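PDB 6BS9: stage III sporulation protein AB from Bacillus subtilis, which is essential for sporulation and probably forms part of a secretion system that works during spore formation, and is seen here as a helical fragment of the longer protein. Local coordinates for residues 9-14 / 117-122; 15-20 / 48-53. All coordinates share one frame; numbering follows the deposited sequence. Where two conformers were deposited one is given.

Contact 1. Residues 9-14 / 117-122; sequences QIRQLR and ASEADA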
ATOM      1  N   GLN A   9      -7.208  -8.331  -2.359  1.00 33.33           N
ATOM      2  CA  GLN A   9      -6.078  -7.733  -1.688  1.00 34.71           C
ATOM      3  C   GLN A   9      -5.761  -6.352  -2.283  1.00 34.95           C
ATOM      4  O   GLN A   9      -5.416  -5.415  -1.547  1.00 32.87           O
ATOM      5  CB  GLN A   9      -4.866  -8.663  -1.719  1.00 36.89           C
ATOM      6  CG  GLN A   9      -4.999  -9.871  -0.783  1.00 37.05           C
ATOM      7  CD  GLN A   9      -3.757 -10.789  -0.744  1.00 37.05           C
ATOM      8  OE1 GLN A   9      -2.688 -10.504  -1.315  1.00 34.41           O
ATOM      9  NE2 GLN A   9      -3.938 -11.926  -0.093  1.00 38.80           N
ATOM     10  N   ILE A  10      -5.990  -6.192  -3.590  1.00 31.84           N
ATOM     11  CA  ILE A  10      -5.847  -4.870  -4.198  1.00 30.95           C
ATOM     12  C   ILE A  10      -6.855  -3.913  -3.631  1.00 30.15           C
ATOM     13  O   ILE A  10      -6.548  -2.802  -3.290  1.00 29.95           O
ATOM     14  CB  ILE A  10      -5.971  -4.973  -5.726  1.00 31.45           C
ATOM     15  CG1 ILE A  10      -4.770  -5.770  -6.239  1.00 33.05           C
ATOM     16  CG2 ILE A  10      -5.944  -3.594  -6.355  1.00 30.50           C
ATOM     17  CD1 ILE A  10      -4.942  -6.226  -7.661  1.00 35.58           C
ATOM     18  N   ARG A  11      -8.060  -4.388  -3.425  1.00 32.20           N
ATOM     19  CA  ARG A  11      -9.124  -3.552  -2.894  1.00 34.50           C
ATOM     20  C   ARG A  11      -8.784  -3.049  -1.520  1.00 33.81           C
ATOM     21  O   ARG A  11      -8.971  -1.866  -1.207  1.00 35.74           O
ATOM     22  CB  ARG A  11     -10.434  -4.352  -2.888  1.00 35.72           C
ATOM     23  CG  ARG A  11     -11.677  -3.554  -2.693  1.00 37.56           C
ATOM     24  CD  ARG A  11     -12.891  -4.458  -2.848  1.00 41.57           C
ATOM     25  NE  ARG A  11     -12.916  -5.541  -1.867  1.00 43.85           N
ATOM     26  CZ  ARG A  11     -13.088  -6.797  -2.265  1.00 44.93           C
ATOM     27  NH1 ARG A  11     -13.114  -7.729  -1.348  1.00 42.32           N
ATOM     28  NH2 ARG A  11     -13.244  -7.111  -3.601  1.00 42.39           N
ATOM     29  N   GLN A  12      -8.289  -3.960  -0.692  1.00 35.67           N
ATOM     30  CA  GLN A  12      -7.786  -3.611   0.657  1.00 35.83           C
ATOM     31  C   GLN A  12      -6.647  -2.603   0.637  1.00 35.12           C
ATOM     32  O   GLN A  12      -6.613  -1.715   1.466  1.00 34.10           O
ATOM     33  CB  GLN A  12      -7.256  -4.890   1.355  1.00 38.27           C
ATOM     34  CG  GLN A  12      -8.339  -5.855   1.820  1.00 40.83           C
ATOM     35  CD  GLN A  12      -7.743  -7.159   2.328  1.00 44.32           C
ATOM     36  OE1 GLN A  12      -6.731  -7.658   1.852  1.00 41.40           O
ATOM     37  NE2 GLN A  12      -8.367  -7.699   3.321  1.00 51.37           N
ATOM     38  N   LEU A  13      -5.689  -2.777  -0.317  1.00 34.27           N
ATOM     39  CA  LEU A  13      -4.585  -1.839  -0.463  1.00 32.11           C
ATOM     40  C   LEU A  13      -5.074  -0.438  -0.859  1.00 32.11           C
ATOM     41  O   LEU A  13      -4.618   0.553  -0.302  1.00 30.88           O
ATOM     42  CB  LEU A  13      -3.586  -2.367  -1.460  1.00 32.63           C
ATOM     43  CG  LEU A  13      -2.704  -3.490  -0.920  1.00 31.45           C
ATOM     44  CD1 LEU A  13      -2.055  -4.195  -2.058  1.00 31.74           C
ATOM     45  CD2 LEU A  13      -1.657  -2.968   0.031  1.00 31.71           C
ATOM     46  N   ARG A  14      -6.036  -0.370  -1.768  0.50 31.57           N
ATOM     47  CA  ARG A  14      -6.642   0.904  -2.172  0.50 30.19           C
ATOM     48  C   ARG A  14      -7.303   1.596  -0.975  0.50 31.80           C
ATOM     49  O   ARG A  14      -7.207   2.808  -0.841  0.50 34.56           O
ATOM     50  CB  ARG A  14      -7.691   0.566  -3.240  0.50 29.82           C
ATOM     51  CG  ARG A  14      -8.324   1.663  -4.117  0.50 29.49           C
ATOM     52  CD  ARG A  14      -7.448   2.548  -5.007  0.50 29.31           C
ATOM     53  NE  ARG A  14      -8.239   3.717  -5.346  0.50 29.99           N
ATOM     54  CZ  ARG A  14      -8.631   4.632  -4.472  0.50 30.80           C
ATOM     55  NH1 ARG A  14      -8.223   4.587  -3.196  0.50 29.74           N
ATOM     56  NH2 ARG A  14      -9.421   5.600  -4.900  0.50 30.81           N
ATOM     57  N   ALA A 117      -6.957   0.277 -11.577  1.00 31.50           N
ATOM     58  CA  ALA A 117      -6.848  -0.310 -12.882  1.00 34.96           C
ATOM     59  C   ALA A 117      -6.465  -1.786 -12.743  1.00 36.21           C
ATOM     60  O   ALA A 117      -7.069  -2.633 -13.396  1.00 39.41           O
ATOM     61  CB  ALA A 117      -5.842   0.463 -13.739  1.00 34.86           C
ATOM     62  N   SER A 118      -5.489  -2.080 -11.884  1.00 34.71           N
ATOM     63  CA  SER A 118      -5.095  -3.504 -11.682  1.00 34.78           C
ATOM     64  C   SER A 118      -6.203  -4.344 -11.036  1.00 35.04           C
ATOM     65  O   SER A 118      -6.437  -5.480 -11.467  1.00 34.18           O
ATOM     66  CB  SER A 118      -3.864  -3.616 -10.856  1.00 32.82           C
ATOM     67  OG  SER A 118      -2.806  -2.940 -11.452  1.00 36.26           O
ATOM     68  N   GLU A 119      -6.959  -3.749 -10.116  1.00 32.31           N
ATOM     69  CA  GLU A 119      -8.134  -4.397  -9.643  1.00 32.21           C
ATOM     70  C   GLU A 119      -9.090  -4.779 -10.750  1.00 34.46           C
ATOM     71  O   GLU A 119      -9.647  -5.872 -10.731  1.00 39.76           O
ATOM     72  CB  GLU A 119      -8.859  -3.532  -8.599  1.00 33.19           C
ATOM     73  CG  GLU A 119      -9.940  -4.299  -7.826  1.00 35.38           C
ATOM     74  CD  GLU A 119     -10.605  -3.409  -6.772  1.00 39.35           C
ATOM     75  OE1 GLU A 119     -11.774  -3.560  -6.393  1.00 42.67           O
ATOM     76  OE2 GLU A 119      -9.962  -2.488  -6.308  1.00 43.28           O
ATOM     77  N   ALA A 120      -9.338  -3.893 -11.710  1.00 33.89           N
ATOM     78  CA  ALA A 120     -10.201  -4.246 -12.807  1.00 33.25           C
ATOM     79  C   ALA A 120      -9.660  -5.447 -13.618  1.00 35.05           C
ATOM     80  O   ALA A 120     -10.469  -6.232 -14.109  1.00 36.04           O
ATOM     81  CB  ALA A 120     -10.447  -3.000 -13.702  1.00 32.79           C
ATOM     82  N   ASP A 121      -8.337  -5.453 -13.892  1.00 36.65           N
ATOM     83  CA  ASP A 121      -7.667  -6.481 -14.683  1.00 37.19           C
ATOM     84  C   ASP A 121      -7.823  -7.826 -13.971  1.00 40.38           C
ATOM     85  O   ASP A 121      -8.274  -8.793 -14.563  1.00 46.16           O
ATOM     86  CB  ASP A 121      -6.186  -6.147 -14.825  1.00 38.61           C
ATOM     87  CG  ASP A 121      -5.893  -4.911 -15.714  1.00 41.53           C
ATOM     88  OD1 ASP A 121      -6.774  -4.500 -16.506  1.00 43.48           O
ATOM     89  OD2 ASP A 121      -4.761  -4.408 -15.683  1.00 39.57           O
ATOM     90  N   ALA A 122      -7.612  -7.809 -12.657  1.00 41.12           N
ATOM     91  CA  ALA A 122      -7.771  -8.955 -11.848  1.00 40.73           C
ATOM     92  C   ALA A 122      -9.194  -9.493 -11.759  1.00 39.01           C
ATOM     93  O   ALA A 122      -9.398 -10.695 -11.914  1.00 38.89           O
ATOM     94  CB  ALA A 122      -7.216  -8.694 -10.483  1.00 42.35           C
TER
HETATM   95  O   HOH W   1     -12.499  -6.149  -6.051  1.00 42.01           O

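Contact 2. Residues 15-20 / 48-53; sequences AALQSL and TLFSAF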
ATOM      1  N   ALA A  15      -7.973   0.838  -0.102  1.00 31.03           N
ATOM      2  CA  ALA A  15      -8.578   1.391   1.085  1.00 32.31           C
ATOM      3  C   ALA A  15      -7.518   1.979   2.020  1.00 32.83           C
ATOM      4  O   ALA A  15      -7.636   3.086   2.508  1.00 32.68           O
ATOM      5  CB  ALA A  15      -9.409   0.317   1.815  1.00 34.43           C
ATOM      6  N   ALA A  16      -6.524   1.166   2.331  1.00 31.13           N
ATOM      7  CA  ALA A  16      -5.519   1.524   3.267  1.00 30.06           C
ATOM      8  C   ALA A  16      -4.698   2.707   2.750  1.00 31.62           C
ATOM      9  O   ALA A  16      -4.455   3.659   3.511  1.00 29.85           O
ATOM     10  CB  ALA A  16      -4.605   0.323   3.472  1.00 32.25           C
ATOM     11  N   LEU A  17      -4.254   2.649   1.481  1.00 30.15           N
ATOM     12  CA  LEU A  17      -3.514   3.787   0.919  1.00 31.11           C
ATOM     13  C   LEU A  17      -4.311   5.087   0.775  1.00 29.21           C
ATOM     14  O   LEU A  17      -3.786   6.190   0.962  1.00 27.41           O
ATOM     15  CB  LEU A  17      -2.887   3.409  -0.420  1.00 33.73           C
ATOM     16  CG  LEU A  17      -1.916   2.194  -0.324  1.00 36.28           C
ATOM     17  CD1 LEU A  17      -1.202   1.977  -1.651  1.00 36.54           C
ATOM     18  CD2 LEU A  17      -0.917   2.314   0.794  1.00 36.59           C
ATOM     19  N   GLN A  18      -5.593   4.979   0.534  1.00 29.90           N
ATOM     20  CA  GLN A  18      -6.413   6.186   0.577  1.00 33.06           C
ATOM     21  C   GLN A  18      -6.377   6.820   1.972  1.00 33.50           C
ATOM     22  O   GLN A  18      -6.251   8.037   2.119  1.00 36.08           O
ATOM     23  CB  GLN A  18      -7.798   5.852   0.184  1.00 35.43           C
ATOM     24  CG  GLN A  18      -8.750   6.999   0.197  1.00 38.83           C
ATOM     25  CD  GLN A  18     -10.112   6.503  -0.199  1.00 39.03           C
ATOM     26  OE1 GLN A  18     -10.488   6.564  -1.352  1.00 39.16           O
ATOM     27  NE2 GLN A  18     -10.844   5.961   0.769  1.00 41.91           N
ATOM     28  N   SER A  19      -6.408   5.998   3.006  1.00 32.58           N
ATOM     29  CA  SER A  19      -6.334   6.537   4.392  1.00 32.05           C
ATOM     30  C   SER A  19      -5.007   7.098   4.738  1.00 30.54           C
ATOM     31  O   SER A  19      -4.903   8.155   5.322  1.00 30.47           O
ATOM     32  CB  SER A  19      -6.735   5.470   5.347  1.00 31.52           C
ATOM     33  OG  SER A  19      -8.098   5.150   5.100  1.00 32.59           O
ATOM     34  N   LEU A  20      -3.962   6.472   4.243  1.00 31.88           N
ATOM     35  CA  LEU A  20      -2.652   7.042   4.490  1.00 34.41           C
ATOM     36  C   LEU A  20      -2.427   8.326   3.718  1.00 36.36           C
ATOM     37  O   LEU A  20      -1.809   9.245   4.263  1.00 39.28           O
ATOM     38  CB  LEU A  20      -1.527   6.102   4.121  1.00 37.29           C
ATOM     39  CG  LEU A  20      -1.296   4.867   4.952  1.00 37.40           C
ATOM     40  CD1 LEU A  20      -0.052   4.151   4.502  1.00 38.52           C
ATOM     41  CD2 LEU A  20      -1.254   5.109   6.458  1.00 38.55           C
ATOM     42  N   THR A  48      -0.299  -7.109   7.720  1.00 34.96           N
ATOM     43  CA  THR A  48       1.117  -7.166   8.097  1.00 37.02           C
ATOM     44  C   THR A  48       2.031  -6.178   7.359  1.00 35.02           C
ATOM     45  O   THR A  48       3.008  -5.653   7.911  1.00 35.44           O
ATOM     46  CB  THR A  48       1.656  -8.592   7.932  1.00 39.69           C
ATOM     47  OG1 THR A  48       0.847  -9.452   8.740  1.00 41.62           O
ATOM     48  CG2 THR A  48       3.082  -8.671   8.489  1.00 44.77           C
ATOM     49  N   LEU A  49       1.655  -5.803   6.144  1.00 33.15           N
ATOM     50  CA  LEU A  49       2.375  -4.731   5.476  1.00 33.08           C
ATOM     51  C   LEU A  49       2.336  -3.463   6.345  1.00 32.40           C
ATOM     52  O   LEU A  49       3.336  -2.772   6.453  1.00 33.50           O
ATOM     53  CB  LEU A  49       1.792  -4.483   4.077  1.00 32.35           C
ATOM     54  CG  LEU A  49       2.327  -3.281   3.273  1.00 34.31           C
ATOM     55  CD1 LEU A  49       3.816  -3.307   3.029  1.00 34.99           C
ATOM     56  CD2 LEU A  49       1.634  -3.256   1.930  1.00 34.51           C
ATOM     57  N   PHE A  50       1.163  -3.165   6.923  1.00 31.94           N
ATOM     58  CA  PHE A  50       0.934  -1.920   7.619  1.00 31.80           C
ATOM     59  C   PHE A  50       1.464  -1.937   9.037  1.00 33.32           C
ATOM     60  O   PHE A  50       1.990  -0.905   9.492  1.00 32.12           O
ATOM     61  CB  PHE A  50      -0.555  -1.469   7.531  1.00 31.96           C
ATOM     62  CG  PHE A  50      -0.926  -1.104   6.137  1.00 32.44           C
ATOM     63  CD1 PHE A  50      -0.559   0.127   5.622  1.00 30.06           C
ATOM     64  CD2 PHE A  50      -1.377  -2.107   5.266  1.00 32.48           C
ATOM     65  CE1 PHE A  50      -0.728   0.403   4.307  1.00 31.00           C
ATOM     66  CE2 PHE A  50      -1.610  -1.814   3.945  1.00 34.24           C
ATOM     67  CZ  PHE A  50      -1.275  -0.554   3.456  1.00 32.56           C
ATOM     68  N   SER A  51       1.411  -3.082   9.690  1.00 33.53           N
ATOM     69  CA  SER A  51       2.068  -3.197  11.014  1.00 36.49           C
ATOM     70  C   SER A  51       3.593  -3.206  10.900  1.00 36.11           C
ATOM     71  O   SER A  51       4.256  -2.547  11.690  1.00 37.33           O
ATOM     72  CB  SER A  51       1.558  -4.434  11.856  1.00 36.08           C
ATOM     73  OG  SER A  51       1.676  -5.608  11.156  1.00 38.31           O
ATOM     74  N   ALA A  52       4.128  -3.904   9.907  1.00 34.69           N
ATOM     75  CA  ALA A  52       5.573  -3.803   9.631  1.00 35.53           C
ATOM     76  C   ALA A  52       6.047  -2.388   9.317  1.00 36.03           C
ATOM     77  O   ALA A  52       7.093  -1.991   9.801  1.00 38.19           O
ATOM     78  CB  ALA A  52       5.940  -4.703   8.500  1.00 33.88           C
ATOM     79  N   PHE A  53       5.268  -1.642   8.530  1.00 35.18           N
ATOM     80  CA  PHE A  53       5.596  -0.272   8.185  1.00 34.20           C
ATOM     81  C   PHE A  53       5.612   0.594   9.445  1.00 35.21           C
ATOM     82  O   PHE A  53       6.562   1.347   9.667  1.00 36.15           O
ATOM     83  CB  PHE A  53       4.553   0.257   7.197  1.00 34.64           C
ATOM     84  CG  PHE A  53       4.797   1.665   6.699  1.00 33.49           C
ATOM     85  CD1 PHE A  53       6.044   2.097   6.327  1.00 34.58           C
ATOM     86  CD2 PHE A  53       3.756   2.542   6.540  1.00 35.74           C
ATOM     87  CE1 PHE A  53       6.258   3.386   5.794  1.00 35.77           C
ATOM     88  CE2 PHE A  53       3.945   3.845   5.987  1.00 35.77           C
ATOM     89  CZ  PHE A  53       5.210   4.274   5.627  1.00 35.55           C
TER

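Contact 1. Residues 9-14 / 117-122
Ile10 and Glu119 meet where helix 2-26 passes helix 101-128. The two side chains run alongside each other, pointing opposite ways. CG2 of Ile10 lies 3.7 Å from CB of Glu119, the first carbon of the acidic chain. This is the tight part of the contact. CD1 of Ile10 continues over the backbone of the partner helix, 4.1 Å from C of Ser118. CB of Ala122, 4.4 Å from CD1 of Ile10, forms the looser margin. Leu81, Glu85 and Leu115 also touch Ile10. The other side is polar and more open to solvent. Glu119 has CG anti to the backbone N (chi1 -167°), and its extended chain carries the carboxylate to Arg11. The carboxylate meets the aliphatic part of Arg11, with OE1 of Glu119 3.7 Å from CG of Arg11. No direct salt bridge forms: NH2 of Arg11 and OE1 of Glu119 are 4.8 Å apart, and the two charged planes are turned 71° against each other. A water spans this distance. It accepts from NH2 of Arg11 at 2.7 Å and donates to OE1 of Glu119 at 2.7 Å. The opposite charges probably still attract each other. The axes of the two segments lie 9.5 Å apart at 164°, which is antiparallel helix packing with a small apolar patch around Ile10 and a charged border, as in helical bundles.

Contact 2. Residues 15-20 / 48-53
Phe50 has CG anti to its own carbonyl carbon (chi1 -67°), and its ring extends from helix 46-58 to the side chains of Ala16, Leu17 and Leu20. Leu20 also has CG anti to the carbonyl carbon (chi1 -70°) and CD1 anti to CA (chi2 -174°), and this CD1 meets the ring. The tip of the ring does most of the touching. CZ of Phe50 is 3.4 Å from CB of Ala16, a close apolar approach. CD2 of Leu17 comes to the ring edge, 3.9 Å from CZ of Phe50, and the two side chains cross at about a right angle. CD1 of Leu20 is also at this edge, 3.8 Å from CE1 of Phe50. The same methyl lies 4.3 Å from CE2 of Phe53, so it touches both aromatic rings. CG of Leu49, from the ring's own helix, lies over one face of Phe50, toward its rim. An alanine in place of Phe50 would probably open a gap between the helices and cost Ala16 and Leu17 their contacts with this segment. No hydrogen bond joins the segments, and the axes of the two segments stay 12.1 Å apart, so the long aromatic side chain does the bridging. Around the contact, Ile38 of helix 31-41 touches Ala16 and Leu20, Trp68 of helix 64-75 meets Phe53 edge-to-face, and Leu112 and Leu115 of helix 101-128 pack on Leu17.

In the fold
Both contacts use helix 2-26, at successive parts of its length, and each joins it to a different partner. Contact 1 pairs it with helix 101-128, far along the chain and antiparallel. Contact 2 pairs it with helix 46-58, the segment axes inclined at 33°. Their centres are 14 Å apart, and CD2 of Leu13 packs against CD2 of Leu49 at 3.8 Å, so the two regions join. Contact 2 is nearer the centre of the folded chain, and its touching residues are all buried and apolar. Contact 1 lies further out. It is mostly buried but reaches the surface at Arg11, and there water and charge supplement the apolar packing.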